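Local coordinates for A rubisco-like protein (Burkholderia fungorum, PDB 3NWR), which is a rubisco-like protein of unestablished reaction, built like the rubisco large chain and probably active on a related enolate-forming substrate, at residues A[143-155]-A[270-282]. Numbering follows the deposited sequence.
Sequences ELPRHGVAGTRAL and IQSLRRTTPLVLH
CB of R146 lies over one face of the R274 guanidinium, and L281 CD1, from the same segment as R274, lies toward the rim of the opposite face. The two guanidinium planes are about 60° apart, not stacked. P278 CA sits over a face of the R146 guanidinium, while R274 O lies in plane at its edge and takes a bond from R146 NH2 (3.0 Å). L155 CD1 lies over one face of the H147 ring and R146 CG over the other, both toward the rim. Histidine suits this place because its flat ring offers an in-plane N-H: NE2 donates to P278 O at 2.7 Å, almost perfectly straight at 178°. With CG anti to the backbone N (chi1 -164°) and a bend at chi3, R146 carries its guanidinium across the turn 277-279 to the carbonyl of R274. R274 bends at chi2 and chi3, and arginine fits because one guanidinium serves several acceptors: NH2 grips T277 O (3.0 Å) and L279 O (2.8 Å), NH1 pairs with D314. Beyond H147, V280 CG2 packs tightly on L155 CD1. A water joins E143 OE2 to Q271 NE2 and R275 NH1, though R275 is held chiefly by salt bridges to D241 and D239 of the second subunit. The lead-in to helix 148-156 is thus tied to a helix-to-strand turn of the TIM barrel. Buried R274 NE has no partner in the model; although R146 NE and R274 NH2 stand only 3.1 Å apart, backbone carbonyls and D314 probably offset the repulsion.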
loop_
_atom_site.group_PDB
_atom_site.type_symbol
_atom_site.label_atom_id
_atom_site.label_comp_id
_atom_site.label_asym_id
_atom_site.label_seq_id
_atom_site.Cartn_x
_atom_site.Cartn_y
_atom_site.Cartn_z
ATOM N N GLU A 143 14.542 -8.384 -9.094
ATOM C CA GLU A 143 14.774 -7.736 -10.375
ATOM C C GLU A 143 15.691 -6.533 -10.248
ATOM O O GLU A 143 15.568 -5.746 -9.311
ATOM C CB GLU A 143 13.444 -7.319 -11.006
ATOM C CG GLU A 143 12.588 -8.506 -11.450
ATOM C CD GLU A 143 13.199 -9.234 -12.641
ATOM O OE1 GLU A 143 13.873 -8.578 -13.452
ATOM O OE2 GLU A 143 13.005 -10.460 -12.769
ATOM N N LEU A 144 16.600 -6.392 -11.213
ATOM C CA LEU A 144 17.453 -5.215 -11.316
ATOM C C LEU A 144 16.798 -4.178 -12.216
ATOM O O LEU A 144 15.992 -4.522 -13.077
ATOM C CB LEU A 144 18.797 -5.616 -11.929
ATOM C CG LEU A 144 19.645 -6.560 -11.082
ATOM C CD1 LEU A 144 20.794 -7.125 -11.916
ATOM C CD2 LEU A 144 20.171 -5.835 -9.857
ATOM N N PRO A 145 17.165 -2.903 -12.037
ATOM C CA PRO A 145 16.699 -1.902 -12.999
ATOM C C PRO A 145 17.232 -2.264 -14.386
ATOM O O PRO A 145 18.419 -2.581 -14.532
ATOM C CB PRO A 145 17.334 -0.598 -12.510
ATOM C CG PRO A 145 18.375 -0.986 -11.520
ATOM C CD PRO A 145 18.073 -2.350 -11.018
ATOM N N ARG A 146 16.359 -2.245 -15.385
ATOM C CA ARG A 146 16.763 -2.541 -16.752
ATOM C C ARG A 146 17.641 -1.420 -17.320
ATOM O O ARG A 146 18.564 -1.672 -18.110
ATOM C CB ARG A 146 15.515 -2.711 -17.615
ATOM C CG ARG A 146 15.761 -3.380 -18.931
ATOM C CD ARG A 146 14.463 -3.535 -19.712
ATOM N NE ARG A 146 13.571 -4.565 -19.181
ATOM C CZ ARG A 146 13.528 -5.817 -19.631
ATOM N NH1 ARG A 146 14.345 -6.192 -20.606
ATOM N NH2 ARG A 146 12.673 -6.699 -19.114
ATOM N N HIS A 147 17.350 -0.186 -16.913
ATOM C CA HIS A 147 17.980 1.004 -17.480
ATOM C C HIS A 147 18.655 1.891 -16.451
ATOM O O HIS A 147 19.770 2.374 -16.673
ATOM C CB HIS A 147 16.943 1.830 -18.238
ATOM C CG HIS A 147 16.390 1.125 -19.432
ATOM N ND1 HIS A 147 17.130 0.913 -20.577
ATOM C CD2 HIS A 147 15.186 0.544 -19.645
ATOM C CE1 HIS A 147 16.396 0.248 -21.453
ATOM N NE2 HIS A 147 15.213 0.008 -20.911
ATOM N N GLY A 148 17.970 2.133 -15.340
ATOM C CA GLY A 148 18.471 3.029 -14.311
ATOM C C GLY A 148 18.959 4.349 -14.878
ATOM O O GLY A 148 18.346 4.928 -15.781
ATOM N N VAL A 149 20.079 4.836 -14.353
ATOM C CA VAL A 149 20.603 6.121 -14.795
ATOM C C VAL A 149 21.155 6.062 -16.227
ATOM O O VAL A 149 20.754 6.845 -17.088
ATOM C CB VAL A 149 21.695 6.618 -13.831
ATOM C CG1 VAL A 149 22.310 7.915 -14.343
ATOM C CG2 VAL A 149 21.118 6.804 -12.433
ATOM N N ALA A 150 22.052 5.115 -16.484
ATOM C CA ALA A 150 22.724 5.052 -17.778
ATOM C C ALA A 150 21.745 4.874 -18.931
ATOM O O ALA A 150 21.870 5.526 -19.968
ATOM C CB ALA A 150 23.772 3.937 -17.788
ATOM N N GLY A 151 20.772 3.983 -18.755
ATOM C CA GLY A 151 19.779 3.756 -19.791
ATOM C C GLY A 151 18.891 4.956 -20.066
ATOM O O GLY A 151 18.528 5.240 -21.206
ATOM N N THR A 152 18.514 5.664 -19.006
ATOM C CA THR A 152 17.725 6.865 -19.174
ATOM C C THR A 152 18.526 7.952 -19.894
ATOM O O THR A 152 17.992 8.658 -20.756
ATOM C CB THR A 152 17.212 7.376 -17.812
ATOM O OG1 THR A 152 16.553 6.304 -17.125
ATOM C CG2 THR A 152 16.236 8.529 -17.998
ATOM N N ARG A 153 19.808 8.082 -19.552
ATOM C CA ARG A 153 20.676 9.011 -20.272
ATOM C C ARG A 153 20.785 8.637 -21.746
ATOM O O ARG A 153 20.710 9.501 -22.620
ATOM C CB ARG A 153 22.064 9.066 -19.642
ATOM C CG ARG A 153 22.100 9.776 -18.291
ATOM C CD ARG A 153 23.551 10.089 -17.918
ATOM N NE ARG A 153 23.669 10.929 -16.728
ATOM C CZ ARG A 153 23.400 12.233 -16.704
ATOM N NH1 ARG A 153 22.974 12.859 -17.798
ATOM N NH2 ARG A 153 23.554 12.909 -15.572
ATOM N N ALA A 154 20.942 7.348 -22.020
ATOM C CA ALA A 154 21.039 6.890 -23.401
ATOM C C ALA A 154 19.767 7.216 -24.183
ATOM O O ALA A 154 19.831 7.683 -25.326
ATOM C CB ALA A 154 21.338 5.408 -23.445
ATOM N N LEU A 155 18.609 6.980 -23.563
ATOM C CA LEU A 155 17.335 7.197 -24.228
ATOM C C LEU A 155 16.967 8.667 -24.401
ATOM O O LEU A 155 16.216 9.006 -25.306
ATOM C CB LEU A 155 16.210 6.448 -23.492
ATOM C CG LEU A 155 16.244 4.933 -23.711
ATOM C CD1 LEU A 155 15.441 4.178 -22.647
ATOM C CD2 LEU A 155 15.729 4.594 -25.113
ATOM N N ILE A 270 4.013 -5.114 -10.344
ATOM C CA ILE A 270 5.157 -4.424 -10.928
ATOM C C ILE A 270 6.303 -5.372 -11.265
ATOM O O ILE A 270 6.934 -5.229 -12.320
ATOM C CB ILE A 270 5.627 -3.246 -10.053
ATOM C CG1 ILE A 270 4.513 -2.195 -9.916
ATOM C CG2 ILE A 270 6.909 -2.635 -10.625
ATOM C CD1 ILE A 270 4.003 -1.595 -11.227
ATOM N N GLN A 271 6.572 -6.347 -10.401
ATOM C CA GLN A 271 7.639 -7.298 -10.700
ATOM C C GLN A 271 7.312 -8.069 -11.980
ATOM O O GLN A 271 8.186 -8.284 -12.825
ATOM C CB GLN A 271 7.914 -8.241 -9.523
ATOM C CG GLN A 271 9.077 -9.173 -9.819
ATOM C CD GLN A 271 9.507 -10.025 -8.647
ATOM O OE1 GLN A 271 8.949 -9.945 -7.549
ATOM N NE2 GLN A 271 10.520 -10.848 -8.876
ATOM N N SER A 272 6.049 -8.453 -12.147
ATOM C CA SER A 272 5.655 -9.164 -13.357
ATOM C C SER A 272 5.765 -8.265 -14.594
ATOM O O SER A 272 6.272 -8.692 -15.628
ATOM C CB SER A 272 4.244 -9.737 -13.220
ATOM O OG SER A 272 4.255 -10.838 -12.325
ATOM N N LEU A 273 5.312 -7.020 -14.477
ATOM C CA LEU A 273 5.396 -6.070 -15.582
ATOM C C LEU A 273 6.847 -5.860 -15.977
ATOM O O LEU A 273 7.171 -5.783 -17.156
ATOM C CB LEU A 273 4.778 -4.733 -15.186
ATOM C CG LEU A 273 4.938 -3.580 -16.177
ATOM C CD1 LEU A 273 4.208 -3.897 -17.494
ATOM C CD2 LEU A 273 4.403 -2.306 -15.548
ATOM N N ARG A 274 7.721 -5.758 -14.979
ATOM C CA ARG A 274 9.149 -5.538 -15.222
ATOM C C ARG A 274 9.741 -6.605 -16.125
ATOM O O ARG A 274 10.607 -6.307 -16.963
ATOM C CB ARG A 274 9.909 -5.524 -13.896
ATOM C CG ARG A 274 11.432 -5.678 -14.021
ATOM C CD ARG A 274 12.125 -4.350 -14.380
ATOM N NE ARG A 274 11.851 -3.923 -15.751
ATOM C CZ ARG A 274 12.228 -2.762 -16.286
ATOM N NH1 ARG A 274 12.917 -1.847 -15.582
ATOM N NH2 ARG A 274 11.918 -2.528 -17.552
ATOM N N ARG A 275 9.300 -7.847 -15.950
ATOM C CA ARG A 275 9.859 -8.947 -16.726
ATOM C C ARG A 275 9.431 -8.932 -18.190
ATOM O O ARG A 275 10.109 -9.506 -19.040
ATOM C CB ARG A 275 9.502 -10.292 -16.098
ATOM C CG ARG A 275 10.282 -10.622 -14.842
ATOM C CD ARG A 275 10.199 -12.121 -14.553
ATOM N NE ARG A 275 8.808 -12.551 -14.516
ATOM C CZ ARG A 275 8.033 -12.441 -13.444
ATOM N NH1 ARG A 275 8.526 -11.930 -12.320
ATOM N NH2 ARG A 275 6.772 -12.842 -13.497
ATOM N N THR A 276 8.312 -8.288 -18.493
ATOM C CA THR A 276 7.798 -8.328 -19.863
ATOM C C THR A 276 7.945 -7.025 -20.660
ATOM O O THR A 276 7.707 -7.020 -21.870
ATOM C CB THR A 276 6.340 -8.850 -19.917
ATOM O OG1 THR A 276 5.511 -8.064 -19.055
ATOM C CG2 THR A 276 6.287 -10.299 -19.466
ATOM N N THR A 277 8.330 -5.928 -20.014
ATOM C CA THR A 277 8.589 -4.705 -20.776
ATOM C C THR A 277 10.054 -4.287 -20.775
ATOM O O THR A 277 10.713 -4.279 -19.731
ATOM C CB THR A 277 7.728 -3.509 -20.342
ATOM O OG1 THR A 277 7.976 -2.410 -21.234
ATOM C CG2 THR A 277 8.076 -3.080 -18.940
ATOM N N PRO A 278 10.563 -3.928 -21.960
ATOM C CA PRO A 278 11.943 -3.448 -22.087
ATOM C C PRO A 278 12.063 -1.941 -21.890
ATOM O O PRO A 278 13.154 -1.396 -22.067
ATOM C CB PRO A 278 12.291 -3.816 -23.531
ATOM C CG PRO A 278 10.991 -3.698 -24.252
ATOM C CD PRO A 278 9.931 -4.155 -23.272
ATOM N N LEU A 279 10.962 -1.284 -21.533
ATOM C CA LEU A 279 10.936 0.165 -21.385
ATOM C C LEU A 279 11.464 0.594 -20.019
ATOM O O LEU A 279 11.603 -0.221 -19.109
ATOM C CB LEU A 279 9.509 0.690 -21.580
ATOM C CG LEU A 279 8.850 0.267 -22.894
ATOM C CD1 LEU A 279 7.379 0.624 -22.913
ATOM C CD2 LEU A 279 9.588 0.919 -24.057
ATOM N N VAL A 280 11.776 1.877 -19.900
ATOM C CA VAL A 280 12.084 2.476 -18.600
ATOM C C VAL A 280 10.827 2.450 -17.737
ATOM O O VAL A 280 9.748 2.808 -18.195
ATOM C CB VAL A 280 12.547 3.927 -18.786
ATOM C CG1 VAL A 280 12.771 4.605 -17.428
ATOM C CG2 VAL A 280 13.823 3.968 -19.615
ATOM N N LEU A 281 10.988 2.037 -16.485
ATOM C CA LEU A 281 9.883 1.945 -15.539
ATOM C C LEU A 281 9.983 3.117 -14.566
ATOM O O LEU A 281 10.836 3.126 -13.667
ATOM C CB LEU A 281 9.962 0.620 -14.783
ATOM C CG LEU A 281 8.760 -0.310 -14.826
ATOM C CD1 LEU A 281 8.989 -1.470 -13.867
ATOM C CD2 LEU A 281 7.484 0.442 -14.489
ATOM N N HIS A 282 9.135 4.116 -14.777
ATOM C CA HIS A 282 9.119 5.329 -13.953
ATOM C C HIS A 282 8.098 5.126 -12.831
ATOM O O HIS A 282 6.890 5.122 -13.070
ATOM C CB HIS A 282 8.746 6.546 -14.823
ATOM C CG HIS A 282 8.717 7.850 -14.082
ATOM N ND1 HIS A 282 9.839 8.630 -13.899
ATOM C CD2 HIS A 282 7.693 8.520 -13.502
ATOM C CE1 HIS A 282 9.511 9.720 -13.224
ATOM N NE2 HIS A 282 8.217 9.673 -12.962
HETATM O O HOH W 1 11.414 -11.869 -11.311
#